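Side-chain contacts in adenine phosphoribosyltransferase (Leishmania donovani, PDB 1QB7), which probably catalyses the transfer of a phosphoribosyl group from 5-phospho-alpha-D-ribose 1-diphosphate to adenine, yielding AMP and diphosphate in purine salvage: residues K24-Y29 / V172-I177; A42-I47 / D79-L84; K55-F60 / I200-D205. All coordinates share one frame; numbering follows the deposited sequence. Where two conformers were deposited one is given.

Contact 1 of 3, residues K24-Y29 / V172-I177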
loop_
_atom_site.group_PDB
_atom_site.type_symbol
_atom_site.label_atom_id
_atom_site.label_comp_id
_atom_site.label_asym_id
_atom_site.label_seq_id
_atom_site.Cartn_x
_atom_site.Cartn_y
_atom_site.Cartn_z
ATOM N N LYS A 24 2.170 -6.811 -21.630
ATOM C CA LYS A 24 3.611 -6.943 -21.797
ATOM C C LYS A 24 4.340 -7.038 -20.458
ATOM O O LYS A 24 5.253 -7.845 -20.303
ATOM C CB LYS A 24 4.142 -5.749 -22.600
ATOM C CG LYS A 24 5.654 -5.705 -22.783
ATOM C CD LYS A 24 6.083 -4.389 -23.437
ATOM C CE LYS A 24 7.600 -4.193 -23.420
ATOM N NZ LYS A 24 8.325 -5.197 -24.249
ATOM N N SER A 25 3.908 -6.237 -19.488
ATOM C CA SER A 25 4.530 -6.198 -18.163
ATOM C C SER A 25 4.148 -7.295 -17.180
ATOM O O SER A 25 5.006 -7.793 -16.454
ATOM C CB SER A 25 4.271 -4.846 -17.496
ATOM O OG SER A 25 4.764 -3.786 -18.292
ATOM N N TYR A 26 2.871 -7.662 -17.132
ATOM C CA TYR A 26 2.416 -8.674 -16.183
ATOM C C TYR A 26 3.179 -9.987 -16.169
ATOM O O TYR A 26 3.622 -10.490 -17.206
ATOM C CB TYR A 26 0.926 -8.972 -16.371
ATOM C CG TYR A 26 0.028 -8.416 -15.281
ATOM C CD1 TYR A 26 0.234 -8.745 -13.938
ATOM C CD2 TYR A 26 -1.024 -7.556 -15.593
ATOM C CE1 TYR A 26 -0.587 -8.223 -12.929
ATOM C CE2 TYR A 26 -1.847 -7.033 -14.599
ATOM C CZ TYR A 26 -1.622 -7.367 -13.271
ATOM O OH TYR A 26 -2.411 -6.820 -12.289
ATOM N N ARG A 27 3.383 -10.502 -14.960
ATOM C CA ARG A 27 4.035 -11.794 -14.755
ATOM C C ARG A 27 3.185 -12.549 -13.756
ATOM O O ARG A 27 2.732 -11.981 -12.759
ATOM C CB ARG A 27 5.458 -11.654 -14.204
ATOM C CG ARG A 27 6.473 -11.111 -15.194
ATOM C CD ARG A 27 6.629 -12.015 -16.403
ATOM N NE ARG A 27 7.607 -11.494 -17.355
ATOM C CZ ARG A 27 7.358 -10.559 -18.272
ATOM N NH1 ARG A 27 6.146 -10.030 -18.390
ATOM N NH2 ARG A 27 8.328 -10.161 -19.084
ATOM N N TRP A 28 2.895 -13.804 -14.070
ATOM C CA TRP A 28 2.114 -14.646 -13.176
ATOM C C TRP A 28 2.970 -15.829 -12.743
ATOM O O TRP A 28 3.921 -16.215 -13.435
ATOM C CB TRP A 28 0.806 -15.107 -13.830
ATOM C CG TRP A 28 0.959 -15.955 -15.060
ATOM C CD1 TRP A 28 0.830 -15.547 -16.355
ATOM C CD2 TRP A 28 1.210 -17.369 -15.107
ATOM N NE1 TRP A 28 0.976 -16.615 -17.206
ATOM C CE2 TRP A 28 1.210 -17.744 -16.467
ATOM C CE3 TRP A 28 1.427 -18.352 -14.129
ATOM C CZ2 TRP A 28 1.422 -19.067 -16.879
ATOM C CZ3 TRP A 28 1.637 -19.670 -14.539
ATOM C CH2 TRP A 28 1.632 -20.012 -15.904
ATOM N N TYR A 29 2.631 -16.396 -11.592
ATOM C CA TYR A 29 3.381 -17.517 -11.040
ATOM C C TYR A 29 2.464 -18.654 -10.631
ATOM O O TYR A 29 1.354 -18.421 -10.152
ATOM C CB TYR A 29 4.184 -17.061 -9.811
ATOM C CG TYR A 29 5.194 -15.980 -10.104
ATOM C CD1 TYR A 29 4.800 -14.642 -10.221
ATOM C CD2 TYR A 29 6.539 -16.292 -10.300
ATOM C CE1 TYR A 29 5.717 -13.650 -10.531
ATOM C CE2 TYR A 29 7.467 -15.301 -10.607
ATOM C CZ TYR A 29 7.045 -13.986 -10.723
ATOM O OH TYR A 29 7.944 -13.011 -11.054
ATOM N N VAL A 172 -12.783 -0.435 -9.443
ATOM C CA VAL A 172 -11.740 -0.539 -10.460
ATOM C C VAL A 172 -10.618 -1.487 -10.062
ATOM O O VAL A 172 -10.206 -1.533 -8.905
ATOM C CB VAL A 172 -11.154 0.861 -10.848
ATOM C CG1 VAL A 172 -10.678 1.601 -9.626
ATOM C CG2 VAL A 172 -10.001 0.715 -11.850
ATOM N N SER A 173 -10.174 -2.284 -11.026
ATOM C CA SER A 173 -9.084 -3.225 -10.815
ATOM C C SER A 173 -8.154 -3.194 -12.026
ATOM O O SER A 173 -8.582 -2.871 -13.134
ATOM C CB SER A 173 -9.620 -4.645 -10.573
ATOM O OG SER A 173 -10.375 -5.131 -11.666
ATOM N N ILE A 174 -6.875 -3.468 -11.799
ATOM C CA ILE A 174 -5.897 -3.488 -12.883
ATOM C C ILE A 174 -6.184 -4.733 -13.732
ATOM O O ILE A 174 -6.241 -4.675 -14.961
ATOM C CB ILE A 174 -4.438 -3.594 -12.335
ATOM C CG1 ILE A 174 -4.137 -2.461 -11.343
ATOM C CG2 ILE A 174 -3.443 -3.605 -13.484
ATOM C CD1 ILE A 174 -4.324 -1.059 -11.897
ATOM N N LEU A 175 -6.403 -5.849 -13.042
ATOM C CA LEU A 175 -6.660 -7.120 -13.680
ATOM C C LEU A 175 -7.920 -7.793 -13.154
ATOM O O LEU A 175 -8.198 -7.764 -11.957
ATOM C CB LEU A 175 -5.482 -8.050 -13.421
ATOM C CG LEU A 175 -5.529 -9.394 -14.143
ATOM C CD1 LEU A 175 -5.149 -9.198 -15.606
ATOM C CD2 LEU A 175 -4.575 -10.348 -13.467
ATOM N N SER A 176 -8.669 -8.414 -14.059
ATOM C CA SER A 176 -9.877 -9.143 -13.688
ATOM C C SER A 176 -9.718 -10.605 -14.087
ATOM O O SER A 176 -8.973 -10.927 -15.022
ATOM C CB SER A 176 -11.103 -8.558 -14.379
ATOM O OG SER A 176 -10.935 -8.549 -15.783
ATOM N N ILE A 177 -10.383 -11.482 -13.341
ATOM C CA ILE A 177 -10.368 -12.925 -13.588
ATOM C C ILE A 177 -11.836 -13.275 -13.844
ATOM O O ILE A 177 -12.508 -13.836 -12.975
ATOM C CB ILE A 177 -9.907 -13.711 -12.334
ATOM C CG1 ILE A 177 -8.693 -13.046 -11.670
ATOM C CG2 ILE A 177 -9.616 -15.155 -12.707
ATOM C CD1 ILE A 177 -7.425 -13.075 -12.479
#
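Y26 makes this contact alone on its side, driving its phenol into the corner that the other segment forms at I174 and L175. The hydroxyl, though polar, is in van der Waals contact with carbon: Y26 OH lies 3.5 Å from L175 CB and 3.6 Å from I174 CG2. Carbon-carbon contacts follow along the ring, Y26 CZ being 3.9 Å from L175 CB and Y26 CE2 3.9 Å from I174 CG2, a methyl that approaches obliquely. The leucine behaves differently: its CG stands anti to the backbone N (chi1 -174°), and the CD2 methyl comes to lie over one face of the ring. I174 offers its CG2 branch, while CG1 and CD1 run off from the ring. All three residues are buried.

The polar contacts lie within 24-29. R27 NH1 bridges two carbonyls across the helix end, donating to K24 O at 3.0 Å with a nearly straight N-H...O angle of 168°, and to Y26 O at 2.8 Å from above the carbonyl plane; both acceptors lie in the guanidinium plane. Y26 O also receives N212 ND2.

The side chain of L175 further touches A42 and V147 of the adenine pocket and comes within about 5 Å of the bound base. Strand 167-173 of the central, mostly parallel sheet bends at I174 into the short strand 175-176 of a second sheet, and Y26 packs against the bend beside the purine pocket of a type I phosphoribosyltransferase.

Contact 2 of 3, residues A42-I47 / D79-L84. With ADE (adenine), chain C.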
loop_
_atom_site.group_PDB
_atom_site.type_symbol
_atom_site.label_atom_id
_atom_site.label_comp_id
_atom_site.label_asym_id
_atom_site.label_seq_id
_atom_site.Cartn_x
_atom_site.Cartn_y
_atom_site.Cartn_z
ATOM N N ALA A 42 -1.242 -13.485 -10.472
ATOM C CA ALA A 42 -0.740 -12.293 -11.159
ATOM C C ALA A 42 -0.049 -11.348 -10.180
ATOM O O ALA A 42 -0.704 -10.674 -9.391
ATOM C CB ALA A 42 -1.866 -11.583 -11.878
ATOM N N ASP A 43 1.275 -11.291 -10.267
ATOM C CA ASP A 43 2.106 -10.476 -9.383
ATOM C C ASP A 43 2.017 -8.951 -9.598
ATOM O O ASP A 43 2.412 -8.430 -10.645
ATOM C CB ASP A 43 3.554 -10.961 -9.513
ATOM C CG ASP A 43 4.487 -10.340 -8.492
ATOM O OD1 ASP A 43 4.024 -9.726 -7.512
ATOM O OD2 ASP A 43 5.707 -10.480 -8.683
ATOM N N VAL A 44 1.537 -8.241 -8.577
ATOM C CA VAL A 44 1.407 -6.790 -8.657
ATOM C C VAL A 44 2.782 -6.117 -8.810
ATOM O O VAL A 44 2.895 -5.024 -9.365
ATOM C CB VAL A 44 0.634 -6.231 -7.434
ATOM C CG1 VAL A 44 1.494 -6.280 -6.178
ATOM C CG2 VAL A 44 0.136 -4.821 -7.721
ATOM N N SER A 45 3.832 -6.804 -8.366
ATOM C CA SER A 45 5.192 -6.274 -8.476
ATOM C C SER A 45 5.631 -6.118 -9.925
ATOM O O SER A 45 6.435 -5.245 -10.234
ATOM C CB SER A 45 6.196 -7.164 -7.741
ATOM O OG SER A 45 6.015 -7.081 -6.343
ATOM N N SER A 46 5.130 -6.978 -10.811
ATOM C CA SER A 46 5.488 -6.884 -12.225
ATOM C C SER A 46 4.942 -5.575 -12.806
ATOM O O SER A 46 5.406 -5.102 -13.840
ATOM C CB SER A 46 4.955 -8.085 -13.010
ATOM O OG SER A 46 3.547 -8.128 -12.980
ATOM N N ILE A 47 3.964 -4.990 -12.124
ATOM C CA ILE A 47 3.372 -3.732 -12.553
ATOM C C ILE A 47 4.084 -2.546 -11.887
ATOM O O ILE A 47 4.538 -1.622 -12.576
ATOM C CB ILE A 47 1.848 -3.696 -12.237
ATOM C CG1 ILE A 47 1.136 -4.839 -12.972
ATOM C CG2 ILE A 47 1.242 -2.344 -12.598
ATOM C CD1 ILE A 47 1.539 -4.988 -14.448
ATOM N N ASP A 79 -6.388 -3.055 1.294
ATOM C CA ASP A 79 -5.109 -3.441 1.898
ATOM C C ASP A 79 -4.671 -4.789 1.306
ATOM O O ASP A 79 -5.432 -5.750 1.364
ATOM C CB ASP A 79 -5.315 -3.562 3.414
ATOM C CG ASP A 79 -4.024 -3.799 4.189
ATOM O OD1 ASP A 79 -2.935 -3.907 3.600
ATOM O OD2 ASP A 79 -4.104 -3.861 5.428
ATOM N N ALA A 80 -3.478 -4.870 0.709
ATOM C CA ALA A 80 -2.526 -3.763 0.582
ATOM C C ALA A 80 -2.252 -3.363 -0.865
ATOM O O ALA A 80 -1.712 -2.292 -1.123
ATOM C CB ALA A 80 -1.203 -4.149 1.241
ATOM N N ARG A 81 -2.621 -4.216 -1.809
ATOM C CA ARG A 81 -2.336 -3.933 -3.205
ATOM C C ARG A 81 -3.069 -2.730 -3.799
ATOM O O ARG A 81 -2.578 -2.107 -4.746
ATOM C CB ARG A 81 -2.471 -5.217 -4.026
ATOM C CG ARG A 81 -1.642 -6.349 -3.397
ATOM C CD ARG A 81 -1.560 -7.612 -4.228
ATOM N NE ARG A 81 -2.867 -8.155 -4.576
ATOM C CZ ARG A 81 -3.209 -9.438 -4.472
ATOM N NH1 ARG A 81 -2.362 -10.323 -3.971
ATOM N NH2 ARG A 81 -4.420 -9.830 -4.834
ATOM N N GLY A 82 -4.202 -2.366 -3.196
ATOM C CA GLY A 82 -4.951 -1.201 -3.644
ATOM C C GLY A 82 -4.237 0.073 -3.196
ATOM O O GLY A 82 -4.434 1.149 -3.771
ATOM N N PHE A 83 -3.409 -0.055 -2.158
ATOM C CA PHE A 83 -2.627 1.059 -1.614
ATOM C C PHE A 83 -1.557 1.488 -2.613
ATOM O O PHE A 83 -1.052 2.607 -2.559
ATOM C CB PHE A 83 -1.907 0.634 -0.327
ATOM C CG PHE A 83 -2.812 0.413 0.855
ATOM C CD1 PHE A 83 -4.201 0.453 0.729
ATOM C CD2 PHE A 83 -2.263 0.180 2.116
ATOM C CE1 PHE A 83 -5.026 0.262 1.843
ATOM C CE2 PHE A 83 -3.076 -0.010 3.228
ATOM C CZ PHE A 83 -4.463 0.032 3.092
ATOM N N LEU A 84 -1.200 0.574 -3.506
ATOM C CA LEU A 84 -0.175 0.809 -4.509
ATOM C C LEU A 84 -0.592 1.728 -5.644
ATOM O O LEU A 84 0.257 2.362 -6.268
ATOM C CB LEU A 84 0.280 -0.528 -5.103
ATOM C CG LEU A 84 0.906 -1.531 -4.131
ATOM C CD1 LEU A 84 0.986 -2.896 -4.787
ATOM C CD2 LEU A 84 2.281 -1.053 -3.710
HETATM N N9 ADE C . -6.805 -14.340 -6.304
HETATM C C8 ADE C . -6.332 -13.440 -5.428
HETATM N N7 ADE C . -5.251 -12.785 -5.865
HETATM C C5 ADE C . -5.033 -13.317 -7.112
HETATM C C6 ADE C . -4.065 -13.071 -8.093
HETATM N N6 ADE C . -3.103 -12.167 -7.922
HETATM N N1 ADE C . -4.153 -13.802 -9.237
HETATM C C2 ADE C . -5.132 -14.703 -9.379
HETATM N N3 ADE C . -6.100 -15.017 -8.512
HETATM C C4 ADE C . -5.981 -14.274 -7.393
#
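D43 O, next in the chain to the V44 that meets R81 and L84, is gripped twice by one residue: S46 OG at 2.6 Å, nearly along the C=O axis at 161°, and S46 N at 3.1 Å. The D43 side chain adds an Asx turn, OD1 taking the S45 N proton at 3.1 Å from above the carboxylate plane. Together these bonds fix the entry to helix 45-48 and the place of V44.

Across the contact V44 works with both methyls. L84 CD1 touches the two of them, coming to 3.6 Å from V44 CG2, with the side chains tip to tip; V44 CG1 also rests on R81 CD, at 3.9 Å. Beyond this contact the arginine chain bends (chi3 -56°) and turns its guanidinium toward the base; NE is held in a salt bridge with D146. R81 NH2 then donates to N7 of the adenine, which lies at the guanidinium edge near its plane, at 3.2 Å.

A42 reads the Watson-Crick edge of the purine through its backbone: A42 N donates to adenine N1 at 3.2 Å and A42 O accepts from adenine N6 at 3.2 Å. This pattern suits a base with an acceptor at N1 and an amino group at C6, and fits poorly with a 6-oxopurine. With N7 serving as an acceptor, the bound form is consistent with the tautomer whose ring proton sits on N9, the nitrogen that becomes bonded to ribose.

Contact 3 of 3, residues K55-F60 / I200-D205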
loop_
_atom_site.group_PDB
_atom_site.type_symbol
_atom_site.label_atom_id
_atom_site.label_comp_id
_atom_site.label_asym_id
_atom_site.label_seq_id
_atom_site.Cartn_x
_atom_site.Cartn_y
_atom_site.Cartn_z
ATOM N N LYS A 55 3.094 4.533 -14.627
ATOM C CA LYS A 55 2.755 5.868 -15.099
ATOM C C LYS A 55 1.532 5.836 -16.023
ATOM O O LYS A 55 0.657 6.700 -15.939
ATOM C CB LYS A 55 3.951 6.500 -15.817
ATOM C CG LYS A 55 3.725 7.950 -16.202
ATOM C CD LYS A 55 4.913 8.535 -16.928
ATOM C CE LYS A 55 4.590 9.932 -17.431
ATOM N NZ LYS A 55 5.743 10.562 -18.148
ATOM N N ALA A 56 1.459 4.818 -16.875
ATOM C CA ALA A 56 0.338 4.674 -17.801
ATOM C C ALA A 56 -0.978 4.496 -17.044
ATOM O O ALA A 56 -2.001 5.066 -17.427
ATOM C CB ALA A 56 0.577 3.508 -18.749
ATOM N N ILE A 57 -0.945 3.714 -15.966
ATOM C CA ILE A 57 -2.129 3.477 -15.140
ATOM C C ILE A 57 -2.533 4.783 -14.463
ATOM O O ILE A 57 -3.700 5.173 -14.484
ATOM C CB ILE A 57 -1.849 2.437 -14.042
ATOM C CG1 ILE A 57 -1.598 1.065 -14.665
ATOM C CG2 ILE A 57 -3.004 2.393 -13.047
ATOM C CD1 ILE A 57 -1.059 0.054 -13.694
ATOM N N ARG A 58 -1.551 5.455 -13.868
ATOM C CA ARG A 58 -1.776 6.722 -13.179
ATOM C C ARG A 58 -2.392 7.751 -14.135
ATOM O O ARG A 58 -3.419 8.355 -13.828
ATOM C CB ARG A 58 -0.447 7.237 -12.619
ATOM C CG ARG A 58 -0.551 8.377 -11.625
ATOM C CD ARG A 58 -0.797 9.721 -12.294
ATOM N NE ARG A 58 0.177 9.994 -13.348
ATOM C CZ ARG A 58 1.401 10.479 -13.147
ATOM N NH1 ARG A 58 1.823 10.765 -11.921
ATOM N NH2 ARG A 58 2.205 10.688 -14.183
ATOM N N ASP A 59 -1.768 7.930 -15.296
ATOM C CA ASP A 59 -2.254 8.893 -16.287
ATOM C C ASP A 59 -3.672 8.600 -16.758
ATOM O O ASP A 59 -4.507 9.498 -16.815
ATOM C CB ASP A 59 -1.324 8.942 -17.506
ATOM C CG ASP A 59 0.022 9.562 -17.198
ATOM O OD1 ASP A 59 0.145 10.289 -16.195
ATOM O OD2 ASP A 59 0.964 9.328 -17.977
ATOM N N PHE A 60 -3.934 7.341 -17.093
ATOM C CA PHE A 60 -5.244 6.931 -17.576
ATOM C C PHE A 60 -6.369 7.177 -16.566
ATOM O O PHE A 60 -7.357 7.839 -16.885
ATOM C CB PHE A 60 -5.217 5.458 -18.004
ATOM C CG PHE A 60 -6.522 4.972 -18.576
ATOM C CD1 PHE A 60 -6.790 5.097 -19.938
ATOM C CD2 PHE A 60 -7.504 4.434 -17.747
ATOM C CE1 PHE A 60 -8.017 4.696 -20.467
ATOM C CE2 PHE A 60 -8.736 4.031 -18.266
ATOM C CZ PHE A 60 -8.990 4.167 -19.631
ATOM N N ILE A 200 -14.966 -1.913 -13.508
ATOM C CA ILE A 200 -14.086 -1.657 -14.644
ATOM C C ILE A 200 -12.723 -2.297 -14.386
ATOM O O ILE A 200 -12.233 -2.319 -13.252
ATOM C CB ILE A 200 -13.899 -0.144 -14.977
ATOM C CG1 ILE A 200 -13.161 0.576 -13.853
ATOM C CG2 ILE A 200 -15.242 0.514 -15.274
ATOM C CD1 ILE A 200 -12.509 1.866 -14.294
ATOM N N SER A 201 -12.154 -2.885 -15.434
ATOM C CA SER A 201 -10.846 -3.529 -15.363
ATOM C C SER A 201 -10.017 -3.064 -16.551
ATOM O O SER A 201 -10.565 -2.778 -17.619
ATOM C CB SER A 201 -10.992 -5.051 -15.394
ATOM O OG SER A 201 -9.749 -5.689 -15.184
ATOM N N LEU A 202 -8.702 -2.991 -16.365
ATOM C CA LEU A 202 -7.800 -2.555 -17.423
ATOM C C LEU A 202 -7.296 -3.723 -18.277
ATOM O O LEU A 202 -6.920 -3.534 -19.436
ATOM C CB LEU A 202 -6.623 -1.784 -16.827
ATOM C CG LEU A 202 -7.001 -0.622 -15.901
ATOM C CD1 LEU A 202 -5.749 -0.031 -15.279
ATOM C CD2 LEU A 202 -7.791 0.436 -16.665
ATOM N N LEU A 203 -7.308 -4.925 -17.708
ATOM C CA LEU A 203 -6.853 -6.114 -18.416
ATOM C C LEU A 203 -7.524 -7.366 -17.861
ATOM O O LEU A 203 -7.779 -7.464 -16.664
ATOM C CB LEU A 203 -5.334 -6.267 -18.288
ATOM C CG LEU A 203 -4.693 -7.347 -19.171
ATOM C CD1 LEU A 203 -4.598 -6.837 -20.603
ATOM C CD2 LEU A 203 -3.309 -7.722 -18.663
ATOM N N SER A 204 -7.833 -8.307 -18.749
ATOM C CA SER A 204 -8.433 -9.579 -18.359
ATOM C C SER A 204 -7.296 -10.592 -18.280
ATOM O O SER A 204 -6.391 -10.566 -19.111
ATOM C CB SER A 204 -9.439 -10.045 -19.412
ATOM O OG SER A 204 -9.760 -11.413 -19.218
ATOM N N ASP A 205 -7.339 -11.499 -17.310
ATOM C CA ASP A 205 -6.268 -12.487 -17.214
ATOM C C ASP A 205 -6.232 -13.403 -18.445
ATOM O O ASP A 205 -5.257 -14.114 -18.662
ATOM C CB ASP A 205 -6.342 -13.292 -15.910
ATOM C CG ASP A 205 -7.411 -14.355 -15.936
ATOM O OD1 ASP A 205 -8.524 -14.071 -16.434
ATOM O OD2 ASP A 205 -7.134 -15.472 -15.444
#
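L202 faces F60 and I57, and so joins helix 51-67 to the Rossmann-like alpha/beta core of the phosphoribosyltransferase fold. L202 sits where the chain turns the corner between strand 199-201 of the central sheet and strand 203-204 of a smaller parallel sheet, and it gives one methyl to each helix residue. F60 CE2 lies 4.0 Å from L202 CD2, the methyl reaching the ring obliquely while the two side chains run antiparallel, flank against flank. The phenyl gets there because its CG stands anti to the backbone N (chi1 -177°), which lays the ring out toward the corner. I57 makes the lighter touch, its CG2 being 4.3 Å from L202 CD1.

Around this core the neighbours are apolar as well. L22 of helix 17-25 packs on L202, L18 and L12 on F60, and F85 on I57, while H16 meets the F60 ring edge-to-face. L202 and I57 are buried, whereas F60 is partly exposed, so the contact opens at the phenyl.

Away from this apolar part the helix carries charge. K55 and R58 lie at the dimer interface, where R58 NH1 forms a salt bridge with E92 OE2 of the second subunit and V91 of that subunit packs on both residues; K55 and D59 are partly exposed. Within the helix R58 makes a side-on salt bridge to its neighbour: R58 NE and R58 NH2 each reach the single oxygen D59 OD1 at 2.9 Å, both from the same face of the carboxylate.

Overall arrangement
From the N terminus, residues 24-29 come first, and contact 1 closes a loop of 142 residues when the chain returns at 172-177. Contact 2 is nested inside it, joining 42-47 to 79-84 across a far shorter loop of 31 residues that includes helix 51-67. Contacts 1 and 2 touch through a probable R27-D43 hydrogen bond and L175 on A42. Contact 3 starts within that short loop, at 55-60, and ends at 200-205, so it crosses both of the others. Contacts 1 and 3 end on neighbouring strands of the same two sheets, where S176 and L203 are probably hydrogen-bonded; contacts 2 and 3 meet through I47 and I57. N-terminal segments, pocket loop and central sheet are thereby interlaced.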